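Local coordinates for protein Ulp1-like SUMO protease (PDB 6DG4) that probably cleaves SUMO from its conjugates as a thiol protease of the Ulp1 (C48) family, the crystallised chain being its catalytic domain, at residues S2-P7 and I211-G216; Y71-V76 and C89-S94; Q85-T90 and R114-K119; S94-R99 and R110-A115; A120-I125 and I143-R148. All coordinates share one frame; numbering follows the deposited sequence. Where two conformers were deposited one is given.

Interaction 1 of 5, residues S2-P7 and I211-G216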
# COMPACT_ATOMS: atom_id res chain seq x y z
N SER A 2 -2.42 11.55 15.56
CA SER A 2 -2.63 10.93 14.25
C SER A 2 -1.35 11.00 13.42
O SER A 2 -1.06 10.08 12.65
CB SER A 2 -3.79 11.62 13.53
OG SER A 2 -3.38 12.21 12.31
N GLY A 3 -0.59 12.07 13.59
CA GLY A 3 0.68 12.23 12.90
C GLY A 3 0.58 12.57 11.43
O GLY A 3 1.61 12.54 10.75
N LEU A 4 -0.60 12.89 10.92
CA LEU A 4 -0.79 13.11 9.50
C LEU A 4 -0.87 14.60 9.18
O LEU A 4 -1.56 15.36 9.86
CB LEU A 4 -2.03 12.37 8.97
CG LEU A 4 -2.03 10.86 9.20
CD1 LEU A 4 -3.21 10.21 8.49
CD2 LEU A 4 -0.74 10.21 8.74
N ARG A 5 -0.17 14.99 8.12
CA ARG A 5 -0.04 16.38 7.72
C ARG A 5 -0.70 16.62 6.37
O ARG A 5 -0.94 15.69 5.60
CB ARG A 5 1.45 16.72 7.58
CG ARG A 5 2.31 16.28 8.75
CD ARG A 5 3.76 16.70 8.53
NE ARG A 5 3.92 18.15 8.60
CZ ARG A 5 4.02 18.84 9.73
NH1 ARG A 5 3.97 18.21 10.90
NH2 ARG A 5 4.16 20.15 9.70
N PRO A 6 -1.02 17.88 6.05
CA PRO A 6 -1.51 18.16 4.71
C PRO A 6 -0.43 17.89 3.69
O PRO A 6 0.77 18.06 3.96
CB PRO A 6 -1.85 19.66 4.77
CG PRO A 6 -1.84 20.03 6.20
CD PRO A 6 -0.91 19.09 6.88
N PRO A 7 -0.80 17.46 2.49
CA PRO A 7 0.20 17.27 1.44
C PRO A 7 0.85 18.60 1.08
O PRO A 7 0.18 19.63 0.99
CB PRO A 7 -0.61 16.71 0.27
CG PRO A 7 -1.98 17.21 0.51
CD PRO A 7 -2.16 17.18 2.00
N ILE A 211 0.16 5.22 0.12
CA ILE A 211 1.12 6.30 -0.10
C ILE A 211 0.99 7.33 1.01
O ILE A 211 1.98 7.75 1.62
CB ILE A 211 0.90 6.96 -1.47
CG1 ILE A 211 1.18 6.00 -2.63
CG2 ILE A 211 1.78 8.21 -1.59
CD1 ILE A 211 0.80 6.57 -3.99
N CYS A 212 -0.24 7.75 1.29
CA CYS A 212 -0.46 8.78 2.30
C CYS A 212 0.02 8.33 3.68
O CYS A 212 0.80 9.03 4.34
CB CYS A 212 -1.93 9.18 2.33
SG CYS A 212 -2.46 10.11 0.85
N LEU A 213 -0.43 7.17 4.14
CA LEU A 213 -0.06 6.74 5.48
C LEU A 213 1.45 6.54 5.61
O LEU A 213 2.05 6.92 6.62
CB LEU A 213 -0.83 5.50 5.90
CG LEU A 213 -2.12 5.77 6.68
CD1 LEU A 213 -1.80 6.19 8.11
CD2 LEU A 213 -2.97 6.83 5.99
N ALA A 214 2.09 5.97 4.58
CA ALA A 214 3.53 5.74 4.64
C ALA A 214 4.30 7.05 4.74
O ALA A 214 5.37 7.10 5.37
CB ALA A 214 4.01 4.97 3.42
N LEU A 215 3.81 8.11 4.09
CA LEU A 215 4.46 9.40 4.07
C LEU A 215 4.04 10.30 5.22
O LEU A 215 4.63 11.37 5.40
CB LEU A 215 4.15 10.14 2.77
CG LEU A 215 4.73 9.55 1.50
CD1 LEU A 215 4.33 10.42 0.32
CD2 LEU A 215 6.24 9.42 1.58
N GLY A 216 3.03 9.91 5.99
CA GLY A 216 2.51 10.78 7.02
C GLY A 216 1.60 11.88 6.52
O GLY A 216 1.49 12.92 7.18
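Gly216 meets Leu4 and Arg5 at a Schellman motif, where helix 202-215 runs out and the N-terminal tail of the chain is laid against its end. Gly216 and Leu4 bury most of the interface. Gly216 has a positive phi of 78°, and a side chain at these backbone angles would collide with the carbonyl oxygen of Leu215. Its N-H still reaches back to Leu213 O, while its own carbonyl turns to the tail and accepts the Arg5 N-H (Arg5 N to Gly216 O 2.8 Å). The same oxygen takes a CA-H...O contact from Leu4 CA at 3.3 Å. Leu4 CG is anti to the carbonyl carbon (chi1 -58°); at the tip of the side chain, CD2 packs on the glycine backbone, 3.6 Å from Gly216 C. Beyond the glycine, Leu4 CD2 reaches Leu213 CD1 at 4.2 Å. Phe191 and Pro219 add to the apolar surroundings of Leu4, and Arg5 also makes a backbone bond with Asp218, which extends the tie past the helix end. Upstream, Ser2 and Leu4 form an ST turn, in which Leu4 N donates to Ser2 OG at 3.2 Å.

Interaction 2 of 5, residues Y71-V76 and C89-S94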
# COMPACT_ATOMS: atom_id res chain seq x y z
N TYR A 71 6.79 -0.66 -3.67
CA TYR A 71 7.57 0.52 -4.03
C TYR A 71 7.41 1.66 -3.02
O TYR A 71 8.36 2.42 -2.81
CB TYR A 71 7.22 1.01 -5.44
CG TYR A 71 7.88 0.25 -6.58
CD1 TYR A 71 9.23 -0.06 -6.54
CD2 TYR A 71 7.17 -0.13 -7.70
CE1 TYR A 71 9.85 -0.74 -7.56
CE2 TYR A 71 7.78 -0.82 -8.74
CZ TYR A 71 9.12 -1.12 -8.66
OH TYR A 71 9.74 -1.81 -9.69
N ILE A 72 6.22 1.79 -2.41
CA ILE A 72 6.05 2.78 -1.34
C ILE A 72 7.01 2.49 -0.21
O ILE A 72 7.74 3.36 0.27
CB ILE A 72 4.59 2.77 -0.82
CG1 ILE A 72 3.60 3.08 -1.94
CG2 ILE A 72 4.43 3.77 0.32
CD1 ILE A 72 2.15 2.86 -1.53
N ALA A 73 7.00 1.24 0.26
CA ALA A 73 7.87 0.86 1.37
C ALA A 73 9.33 1.09 1.02
O ALA A 73 10.10 1.59 1.84
CB ALA A 73 7.62 -0.60 1.75
N ASP A 74 9.72 0.73 -0.20
CA ASP A 74 11.12 0.89 -0.58
C ASP A 74 11.52 2.35 -0.65
O ASP A 74 12.66 2.71 -0.31
CB ASP A 74 11.39 0.18 -1.90
CG ASP A 74 12.86 -0.08 -2.10
OD1 ASP A 74 13.46 -0.77 -1.26
OD2 ASP A 74 13.40 0.42 -3.09
N TYR A 75 10.61 3.23 -1.10
CA TYR A 75 10.90 4.66 -1.05
C TYR A 75 11.26 5.09 0.37
O TYR A 75 12.26 5.77 0.59
CB TYR A 75 9.73 5.50 -1.59
CG TYR A 75 9.97 6.95 -1.24
CD1 TYR A 75 10.78 7.76 -2.02
CD2 TYR A 75 9.46 7.48 -0.06
CE1 TYR A 75 11.06 9.06 -1.64
CE2 TYR A 75 9.72 8.77 0.32
CZ TYR A 75 10.52 9.55 -0.46
OH TYR A 75 10.78 10.83 -0.05
N VAL A 76 10.43 4.70 1.34
CA VAL A 76 10.66 5.15 2.72
C VAL A 76 11.97 4.60 3.25
O VAL A 76 12.76 5.32 3.88
CB VAL A 76 9.47 4.76 3.61
CG1 VAL A 76 9.78 5.07 5.07
CG2 VAL A 76 8.19 5.49 3.18
N CYS A 89 9.49 1.07 6.83
CA CYS A 89 8.19 0.78 6.24
C CYS A 89 8.28 -0.58 5.58
O CYS A 89 9.24 -0.85 4.84
CB CYS A 89 7.81 1.83 5.20
SG CYS A 89 6.13 1.66 4.53
N THR A 90 7.33 -1.45 5.86
CA THR A 90 7.34 -2.76 5.24
C THR A 90 5.94 -3.12 4.77
O THR A 90 4.94 -2.58 5.25
CB THR A 90 7.95 -3.83 6.15
OG1 THR A 90 8.12 -5.03 5.39
CG2 THR A 90 7.08 -4.10 7.35
N ALA A 91 5.88 -4.03 3.80
CA ALA A 91 4.64 -4.37 3.15
C ALA A 91 4.55 -5.87 3.00
O ALA A 91 5.56 -6.57 2.90
CB ALA A 91 4.55 -3.74 1.76
N PHE A 92 3.31 -6.35 2.95
CA PHE A 92 3.02 -7.76 2.75
C PHE A 92 2.41 -8.00 1.38
O PHE A 92 1.86 -7.09 0.74
CB PHE A 92 2.09 -8.26 3.85
CG PHE A 92 2.77 -8.44 5.16
CD1 PHE A 92 2.93 -7.38 6.03
CD2 PHE A 92 3.27 -9.68 5.53
CE1 PHE A 92 3.56 -7.55 7.24
CE2 PHE A 92 3.90 -9.84 6.74
CZ PHE A 92 4.05 -8.77 7.60
N THR A 93 2.54 -9.24 0.93
CA THR A 93 1.96 -9.65 -0.34
C THR A 93 0.49 -10.03 -0.16
O THR A 93 -0.05 -10.03 0.95
CB THR A 93 2.71 -10.86 -0.91
OG1 THR A 93 2.39 -12.03 -0.14
CG2 THR A 93 4.23 -10.61 -0.90
N SER A 94 -0.14 -10.39 -1.28
CA SER A 94 -1.53 -10.80 -1.27
C SER A 94 -1.74 -12.14 -0.58
O SER A 94 -2.88 -12.53 -0.33
CB SER A 94 -2.06 -10.87 -2.71
OG SER A 94 -1.56 -12.00 -3.41
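Ala73 and Val76, one turn apart on helix 62-80, face Cys89 at the start of strand 89-91. Helix and strand run nearly antiparallel (161°), and their axes approach to 6.9 Å, a close spacing that the small side chains between them permit. The Cys89 side chain has SG anti to the backbone N (chi1 -174°), and the sulfur rests on the helix backbone, 3.7 Å from Ala73 CA. The Ala73 methyl points at the strand, its CB 3.5 Å from Cys89 O, and the same methyl also meets Ala91 CB at 4.4 Å. Val76 closes the other end of the contact: its CB lies 3.7 Å from Cys89 CB, with branch CG1 alongside. Side chain meets side chain through apolar atoms alone, and the polar Cys89 O is bonded by Asn77 ND2, one residue further along the helix. Strand 89-91 is an outermost strand of the mixed sheet, hydrogen-bonded to strand 127-134, and helix 62-80 packs on both the strand and helix 202-215, the latter through Ile72.

Interaction 3 of 5, residues Q85-T90 and R114-K119. With SO4 (sulfate ion), chain B.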
# COMPACT_ATOMS: atom_id res chain seq x y z
N GLN A 85 17.15 -5.54 6.84
CA GLN A 85 16.36 -6.35 7.75
C GLN A 85 15.77 -5.55 8.89
O GLN A 85 15.14 -6.13 9.78
CB GLN A 85 17.20 -7.53 8.27
CG GLN A 85 17.66 -8.44 7.15
CD GLN A 85 18.03 -9.82 7.62
OE1 GLN A 85 18.96 -10.00 8.41
NE2 GLN A 85 17.31 -10.83 7.14
N GLU A 86 15.92 -4.23 8.88
CA GLU A 86 15.32 -3.34 9.88
C GLU A 86 14.60 -2.22 9.15
O GLU A 86 14.98 -1.04 9.24
CB GLU A 86 16.38 -2.81 10.85
CG GLU A 86 17.04 -3.94 11.64
CD GLU A 86 18.12 -3.46 12.60
OE1 GLU A 86 18.23 -2.25 12.86
OE2 GLU A 86 18.85 -4.32 13.12
N PRO A 87 13.54 -2.54 8.42
CA PRO A 87 12.83 -1.51 7.66
C PRO A 87 12.12 -0.52 8.56
O PRO A 87 11.69 -0.84 9.67
CB PRO A 87 11.80 -2.32 6.85
CG PRO A 87 11.58 -3.54 7.66
CD PRO A 87 12.94 -3.87 8.21
N LYS A 88 11.96 0.69 8.03
CA LYS A 88 11.04 1.65 8.63
C LYS A 88 9.63 1.54 8.06
O LYS A 88 8.67 1.88 8.76
CB LYS A 88 11.58 3.07 8.46
CG LYS A 88 12.74 3.39 9.40
CD LYS A 88 12.28 3.40 10.86
CE LYS A 88 13.40 3.72 11.82
NZ LYS A 88 12.89 3.75 13.23
N CYS A 89 9.49 1.07 6.83
CA CYS A 89 8.19 0.78 6.24
C CYS A 89 8.28 -0.58 5.58
O CYS A 89 9.24 -0.85 4.84
CB CYS A 89 7.81 1.83 5.20
SG CYS A 89 6.13 1.66 4.53
N THR A 90 7.33 -1.45 5.86
CA THR A 90 7.34 -2.76 5.24
C THR A 90 5.94 -3.12 4.77
O THR A 90 4.94 -2.58 5.25
CB THR A 90 7.95 -3.83 6.15
OG1 THR A 90 8.12 -5.03 5.39
CG2 THR A 90 7.08 -4.10 7.35
N ARG A 114 9.88 -12.80 5.99
CA ARG A 114 10.18 -12.27 4.67
C ARG A 114 9.90 -10.77 4.59
O ARG A 114 10.54 -10.06 3.82
CB ARG A 114 9.38 -13.02 3.60
CG ARG A 114 10.13 -14.21 3.00
CD ARG A 114 9.21 -15.17 2.27
NE ARG A 114 9.95 -16.15 1.46
CZ ARG A 114 10.69 -17.13 1.96
NH1 ARG A 114 10.83 -17.28 3.27
NH2 ARG A 114 11.32 -17.97 1.15
N ALA A 115 8.95 -10.29 5.39
CA ALA A 115 8.66 -8.86 5.51
C ALA A 115 9.55 -8.17 6.54
O ALA A 115 9.38 -6.97 6.77
CB ALA A 115 7.19 -8.65 5.88
N ASN A 116 10.47 -8.90 7.16
CA ASN A 116 11.38 -8.35 8.17
C ASN A 116 10.61 -7.78 9.36
O ASN A 116 10.98 -6.75 9.93
CB ASN A 116 12.34 -7.34 7.55
CG ASN A 116 13.32 -8.02 6.62
OD1 ASN A 116 14.03 -8.93 7.02
ND2 ASN A 116 13.32 -7.61 5.36
N VAL A 117 9.56 -8.48 9.75
CA VAL A 117 8.77 -8.16 10.93
C VAL A 117 9.11 -9.21 11.98
O VAL A 117 8.58 -10.33 11.96
CB VAL A 117 7.27 -8.14 10.61
CG1 VAL A 117 6.46 -7.86 11.85
CG2 VAL A 117 6.97 -7.10 9.53
N ARG A 118 9.99 -8.85 12.90
CA ARG A 118 10.44 -9.73 13.96
C ARG A 118 10.27 -9.04 15.30
O ARG A 118 10.17 -7.81 15.38
CB ARG A 118 11.91 -10.13 13.76
CG ARG A 118 12.15 -10.98 12.53
CD ARG A 118 13.63 -11.22 12.31
NE ARG A 118 13.89 -12.16 11.22
CZ ARG A 118 13.98 -11.82 9.93
NH1 ARG A 118 13.83 -10.57 9.54
NH2 ARG A 118 14.23 -12.76 9.03
N LYS A 119 10.23 -9.84 16.37
CA LYS A 119 10.07 -9.27 17.70
C LYS A 119 11.13 -8.20 17.98
O LYS A 119 10.82 -7.13 18.51
CB LYS A 119 10.15 -10.38 18.75
CG LYS A 119 9.95 -9.91 20.19
CD LYS A 119 10.00 -11.09 21.15
CE LYS A 119 9.82 -10.65 22.59
NZ LYS A 119 9.88 -11.80 23.53
S SO4 B . 12.34 -19.43 6.38
O1 SO4 B . 12.07 -18.07 6.86
O2 SO4 B . 12.29 -19.45 4.92
O3 SO4 B . 11.32 -20.34 6.91
O4 SO4 B . 13.66 -19.85 6.83
O HOH W 1 13.91 -8.21 11.22
O HOH W 2 11.18 -5.17 4.28
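The Schellman motif that ends helix 109-114 brings Ala115 and Asn116 against Thr90 and the residues leading into strand 89-91. The Thr90 hydroxyl donates to Ala115 O (OG1 to O 2.7 Å), in the carbonyl plane and on a lone pair. Next to this bond, Thr90 CG2 touches Val117 CG2 at 3.7 Å. The motif lies within a beta-alpha-beta crossover: strand 89-91 leads through two helices to the parallel neighbouring strand 127-134, and this contact fastens the returning chain to the strand it left. Asn116 crosses Pro87 at about a right angle, its CB 3.6 Å from Pro87 CD. Its OD1 lies 3.6 Å from Gln85 CA and accepts from Arg118 NH1 at 3.0 Å, again on a lone pair and within the guanidinium plane. An alanine at Asn116 would remove the amide that packs on Gln85 CA and CG and would probably leave Arg118 without this acceptor, its guanidinium freer to turn. A water donates to Gln85 O (2.8 Å) and accepts from Arg118 NH1.

Interaction 4 of 5, residues S94-R99 and R110-A115. With SO4 (sulfate ion), chain B.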
# COMPACT_ATOMS: atom_id res chain seq x y z
N SER A 94 -0.14 -10.39 -1.28
CA SER A 94 -1.53 -10.80 -1.27
C SER A 94 -1.74 -12.14 -0.58
O SER A 94 -2.88 -12.53 -0.33
CB SER A 94 -2.06 -10.87 -2.71
OG SER A 94 -1.56 -12.00 -3.41
N PHE A 95 -0.66 -12.86 -0.27
CA PHE A 95 -0.79 -14.14 0.42
C PHE A 95 -0.91 -13.98 1.92
O PHE A 95 -1.31 -14.93 2.60
CB PHE A 95 0.41 -15.02 0.08
CG PHE A 95 0.45 -15.45 -1.36
CD1 PHE A 95 -0.22 -16.59 -1.77
CD2 PHE A 95 1.12 -14.70 -2.31
CE1 PHE A 95 -0.20 -16.98 -3.09
CE2 PHE A 95 1.14 -15.09 -3.64
CZ PHE A 95 0.47 -16.23 -4.02
N PHE A 96 -0.61 -12.80 2.47
CA PHE A 96 -0.55 -12.69 3.92
C PHE A 96 -1.94 -12.77 4.55
O PHE A 96 -2.17 -13.58 5.45
CB PHE A 96 0.17 -11.42 4.36
CG PHE A 96 0.28 -11.31 5.84
CD1 PHE A 96 1.19 -12.08 6.53
CD2 PHE A 96 -0.55 -10.47 6.55
CE1 PHE A 96 1.29 -11.99 7.90
CE2 PHE A 96 -0.46 -10.39 7.93
CZ PHE A 96 0.47 -11.15 8.60
N TRP A 97 -2.87 -11.93 4.11
CA TRP A 97 -4.18 -11.93 4.75
C TRP A 97 -4.85 -13.30 4.67
O TRP A 97 -5.37 -13.76 5.70
CB TRP A 97 -5.06 -10.81 4.19
CG TRP A 97 -6.33 -10.64 4.95
CD1 TRP A 97 -7.58 -10.98 4.53
CD2 TRP A 97 -6.48 -10.11 6.28
NE1 TRP A 97 -8.51 -10.69 5.51
CE2 TRP A 97 -7.86 -10.15 6.59
CE3 TRP A 97 -5.59 -9.61 7.23
CZ2 TRP A 97 -8.36 -9.71 7.81
CZ3 TRP A 97 -6.10 -9.17 8.45
CH2 TRP A 97 -7.47 -9.22 8.72
N PRO A 98 -4.88 -13.99 3.53
CA PRO A 98 -5.45 -15.34 3.53
C PRO A 98 -4.75 -16.29 4.49
O PRO A 98 -5.41 -17.12 5.13
CB PRO A 98 -5.33 -15.79 2.07
CG PRO A 98 -5.08 -14.57 1.28
CD PRO A 98 -4.52 -13.52 2.18
N ARG A 99 -3.42 -16.18 4.61
CA ARG A 99 -2.70 -17.02 5.56
C ARG A 99 -3.11 -16.70 6.99
O ARG A 99 -3.29 -17.61 7.82
CB ARG A 99 -1.19 -16.81 5.39
CG ARG A 99 -0.33 -17.65 6.31
CD ARG A 99 0.02 -18.95 5.65
NE ARG A 99 0.81 -19.82 6.51
CZ ARG A 99 1.19 -21.05 6.17
NH1 ARG A 99 0.85 -21.54 4.99
NH2 ARG A 99 1.90 -21.78 7.01
N ARG A 110 6.91 -17.56 8.28
CA ARG A 110 7.72 -17.35 7.08
C ARG A 110 7.39 -16.01 6.44
O ARG A 110 8.30 -15.27 6.04
CB ARG A 110 7.52 -18.50 6.10
CG ARG A 110 8.30 -18.38 4.81
CD ARG A 110 8.09 -19.59 3.90
N LEU A 111 6.10 -15.67 6.35
CA LEU A 111 5.72 -14.41 5.72
C LEU A 111 6.16 -13.22 6.57
O LEU A 111 6.63 -12.21 6.03
CB LEU A 111 4.22 -14.37 5.45
CG LEU A 111 3.69 -15.35 4.39
CD1 LEU A 111 2.20 -15.14 4.21
CD2 LEU A 111 4.41 -15.19 3.06
N LEU A 112 6.04 -13.32 7.90
CA LEU A 112 6.54 -12.26 8.78
C LEU A 112 8.04 -12.06 8.59
O LEU A 112 8.51 -10.93 8.46
CB LEU A 112 6.21 -12.59 10.23
CG LEU A 112 4.72 -12.50 10.56
CD1 LEU A 112 4.43 -13.18 11.89
CD2 LEU A 112 4.27 -11.06 10.59
N ARG A 113 8.80 -13.15 8.57
CA ARG A 113 10.25 -13.04 8.40
C ARG A 113 10.61 -12.44 7.05
O ARG A 113 11.54 -11.63 6.95
CB ARG A 113 10.90 -14.40 8.61
CG ARG A 113 10.87 -14.85 10.06
CD ARG A 113 11.69 -16.11 10.31
NE ARG A 113 11.18 -17.29 9.60
CZ ARG A 113 10.24 -18.11 10.08
NH1 ARG A 113 9.68 -17.87 11.25
NH2 ARG A 113 9.86 -19.16 9.37
N ARG A 114 9.88 -12.80 5.99
CA ARG A 114 10.18 -12.27 4.67
C ARG A 114 9.90 -10.77 4.59
O ARG A 114 10.54 -10.06 3.82
CB ARG A 114 9.38 -13.02 3.60
CG ARG A 114 10.13 -14.21 3.00
CD ARG A 114 9.21 -15.17 2.27
NE ARG A 114 9.95 -16.15 1.46
CZ ARG A 114 10.69 -17.13 1.96
NH1 ARG A 114 10.83 -17.28 3.27
NH2 ARG A 114 11.32 -17.97 1.15
N ALA A 115 8.95 -10.29 5.39
CA ALA A 115 8.66 -8.86 5.51
C ALA A 115 9.55 -8.17 6.54
O ALA A 115 9.38 -6.97 6.77
CB ALA A 115 7.19 -8.65 5.88
S SO4 B . 12.34 -19.43 6.38
O1 SO4 B . 12.07 -18.07 6.86
O2 SO4 B . 12.29 -19.45 4.92
O3 SO4 B . 11.32 -20.34 6.91
O4 SO4 B . 13.66 -19.85 6.83
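Leu111 packs against Phe96 where helices 96-103 and 109-114, the two helices of a beta-alpha-beta crossover, lie next to each other. The contact between them is apolar. Leu111 CD1 settles against the backbone and side-chain base of helix 96-103, 3.7 Å from Phe96 CA and 4.0 Å from Arg99 CB, with Phe95 O close by. The Phe96 side chain, its CG anti to the backbone N (chi1 -178°), and that of Leu111 pass each other pointing opposite ways; Leu111 CB lies at the ring edge, in its plane, 3.9 Å from Phe96 CD1. One atom further round, Phe96 CE1 meets Leu112 CD2 at 4.1 Å. The Phe96 ring also meets that of Phe92, with planes about 40° apart, and touches Leu172 of helix 163-177, so the helix pair is joined to the body of the domain.

Polar groups act at the margins. Arg99 NE donates to Gly107 O in the connection between the helices. On helix 109-114, Arg113 and Arg114 grip a sulfate ion, probably taken from the crystallisation liquor, whose charge would probably help to offset that of the clustered arginines. Arg113 uses two donors: its NH2 reaches O3 of the sulfate at 3.1 Å, and its NE reaches O1 at 3.0 Å. Arg114 NH1 completes the hold on sulfate O2 at 3.1 Å, with an N-H...O angle of 164°.

Interaction 5 of 5, residues A120-I125 and I143-R148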
# COMPACT_ATOMS: atom_id res chain seq x y z
N ALA A 120 12.39 -8.48 17.62
CA ALA A 120 13.47 -7.58 18.00
C ALA A 120 13.35 -6.19 17.38
O ALA A 120 13.75 -5.20 18.01
CB ALA A 120 14.82 -8.20 17.63
N ASN A 121 12.84 -6.09 16.16
CA ASN A 121 12.77 -4.80 15.48
C ASN A 121 11.36 -4.26 15.34
O ASN A 121 11.19 -3.17 14.77
CB ASN A 121 13.43 -4.89 14.09
CG ASN A 121 12.61 -5.68 13.10
OD1 ASN A 121 12.28 -6.84 13.34
ND2 ASN A 121 12.26 -5.05 11.97
N PHE A 122 10.35 -4.96 15.86
CA PHE A 122 8.96 -4.59 15.61
C PHE A 122 8.68 -3.13 15.95
O PHE A 122 8.13 -2.39 15.13
CB PHE A 122 8.03 -5.52 16.38
CG PHE A 122 6.59 -5.34 16.04
CD1 PHE A 122 6.05 -5.93 14.91
CD2 PHE A 122 5.76 -4.56 16.83
CE1 PHE A 122 4.73 -5.76 14.58
CE2 PHE A 122 4.43 -4.39 16.51
CZ PHE A 122 3.92 -4.99 15.37
N LEU A 123 9.03 -2.71 17.16
CA LEU A 123 8.74 -1.34 17.58
C LEU A 123 9.58 -0.30 16.85
O LEU A 123 9.25 0.89 16.92
CB LEU A 123 8.90 -1.20 19.10
CG LEU A 123 7.96 -2.05 19.94
CD1 LEU A 123 8.24 -1.84 21.42
CD2 LEU A 123 6.51 -1.73 19.64
N ASP A 124 10.64 -0.72 16.16
CA ASP A 124 11.46 0.18 15.35
C ASP A 124 10.84 0.45 13.99
O ASP A 124 11.25 1.40 13.31
CB ASP A 124 12.86 -0.43 15.19
CG ASP A 124 13.79 0.41 14.32
OD1 ASP A 124 14.14 1.53 14.75
OD2 ASP A 124 14.20 -0.06 13.24
N ILE A 125 9.87 -0.35 13.56
CA ILE A 125 9.18 -0.10 12.30
C ILE A 125 8.21 1.06 12.50
O ILE A 125 7.51 1.12 13.52
CB ILE A 125 8.43 -1.37 11.87
CG1 ILE A 125 9.39 -2.56 11.73
CG2 ILE A 125 7.67 -1.14 10.57
CD1 ILE A 125 8.68 -3.90 11.54
N ILE A 143 -0.43 -1.00 10.46
CA ILE A 143 0.05 -1.04 11.83
C ILE A 143 1.17 -0.01 11.94
O ILE A 143 2.04 0.07 11.06
CB ILE A 143 0.54 -2.44 12.21
CG1 ILE A 143 -0.59 -3.47 12.04
CG2 ILE A 143 1.06 -2.45 13.64
CD1 ILE A 143 -0.14 -4.92 12.19
N ARG A 144 1.12 0.81 12.99
CA ARG A 144 2.12 1.85 13.23
C ARG A 144 2.76 1.54 14.57
O ARG A 144 2.29 2.02 15.62
CB ARG A 144 1.47 3.23 13.18
CG ARG A 144 0.78 3.52 11.85
CD ARG A 144 0.05 4.84 11.88
NE ARG A 144 0.90 5.94 11.45
CZ ARG A 144 0.63 7.22 11.65
NH1 ARG A 144 -0.43 7.59 12.35
NH2 ARG A 144 1.46 8.14 11.16
N PRO A 145 3.82 0.73 14.59
CA PRO A 145 4.33 0.25 15.89
C PRO A 145 4.84 1.34 16.81
O PRO A 145 4.66 1.23 18.03
CB PRO A 145 5.44 -0.73 15.48
CG PRO A 145 4.97 -1.24 14.13
CD PRO A 145 4.43 -0.00 13.47
N GLY A 146 5.50 2.38 16.29
CA GLY A 146 5.96 3.46 17.15
C GLY A 146 4.83 4.19 17.83
O GLY A 146 5.00 4.75 18.91
N ARG A 147 3.65 4.21 17.20
CA ARG A 147 2.47 4.84 17.77
C ARG A 147 1.61 3.87 18.56
O ARG A 147 0.67 4.31 19.23
CB ARG A 147 1.64 5.47 16.65
CG ARG A 147 2.42 6.57 15.97
CD ARG A 147 1.63 7.30 14.94
NE ARG A 147 2.54 8.10 14.13
CZ ARG A 147 2.92 9.34 14.41
NH1 ARG A 147 2.47 9.97 15.48
NH2 ARG A 147 3.76 9.96 13.59
N ARG A 148 1.92 2.58 18.50
CA ARG A 148 1.13 1.54 19.16
C ARG A 148 -0.31 1.57 18.67
O ARG A 148 -1.26 1.48 19.45
CB ARG A 148 1.20 1.63 20.69
CG ARG A 148 2.60 1.80 21.28
CD ARG A 148 3.52 0.59 21.10
NE ARG A 148 4.68 0.74 21.97
CZ ARG A 148 5.79 1.39 21.65
NH1 ARG A 148 5.93 1.95 20.46
NH2 ARG A 148 6.77 1.51 22.54
O HOH W 3 8.67 2.62 18.91
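Pro145 lies against Phe122 and Ile125 at the hairpin turn that joins the antiparallel strands 137-144 and 149-153, and the loop leading into strand 127-134 wraps over it. The apolar part begins with a CH-pi contact: Pro145 CG stands over one face of the Phe122 ring, 4.2 Å from its centroid and 21° off the normal. Ile143, near the end of its strand, has CG2 4.2 Å from Phe122 CZ, and the two side chains cross at about a right angle. The ring also touches Val173 and Leu177 of helix 163-177, which ties the loop to that helix. Two carbonyls border the proline: Phe122 O is 3.2 Å from Pro145 CB, and Ile125 O is 3.3 Å from Pro145 CD.

A second group gathers around Arg148, where a bend at chi2 (-68°) turns CD off the extended path. The side chains of Arg148 and Leu123 also cross at about a right angle, and Leu123 CD2 lies over one face of the guanidinium, 3.6 Å above its plane and offset toward the rim. The hydrogen bonds come from the same group: Arg148 NH1 donates to Pro145 O at 2.8 Å, bracing the turn from within. An alanine at Arg148 would probably leave Pro145 O without this donor and uncover the Leu123 methyls. A water joins the two segments, donating to Leu123 O at 2.7 Å and accepting from Arg148 NH1.

Interaction 1 binds the N-terminal tail to the end of helix 202-215, so its loop spans most of the domain and the other four contacts nest inside it. In interaction 2 the chain comes back from helix 62-80, so that strand 89-91 lies on it. Interaction 3 opens before that loop closes, sharing Cys89 and Thr90, so the two overlap and cross rather than nest; interaction 4 lies within interaction 3 and shares Arg114 and Ala115 with it. Interaction 5 follows in series and pins the loop before strand 127-134 to the far end of strand 137-144. Direct bridges join them: Ser2 O with Arg144 NH1 (interactions 1 and 5) and Lys88 with Asp124 (interactions 3 and 5).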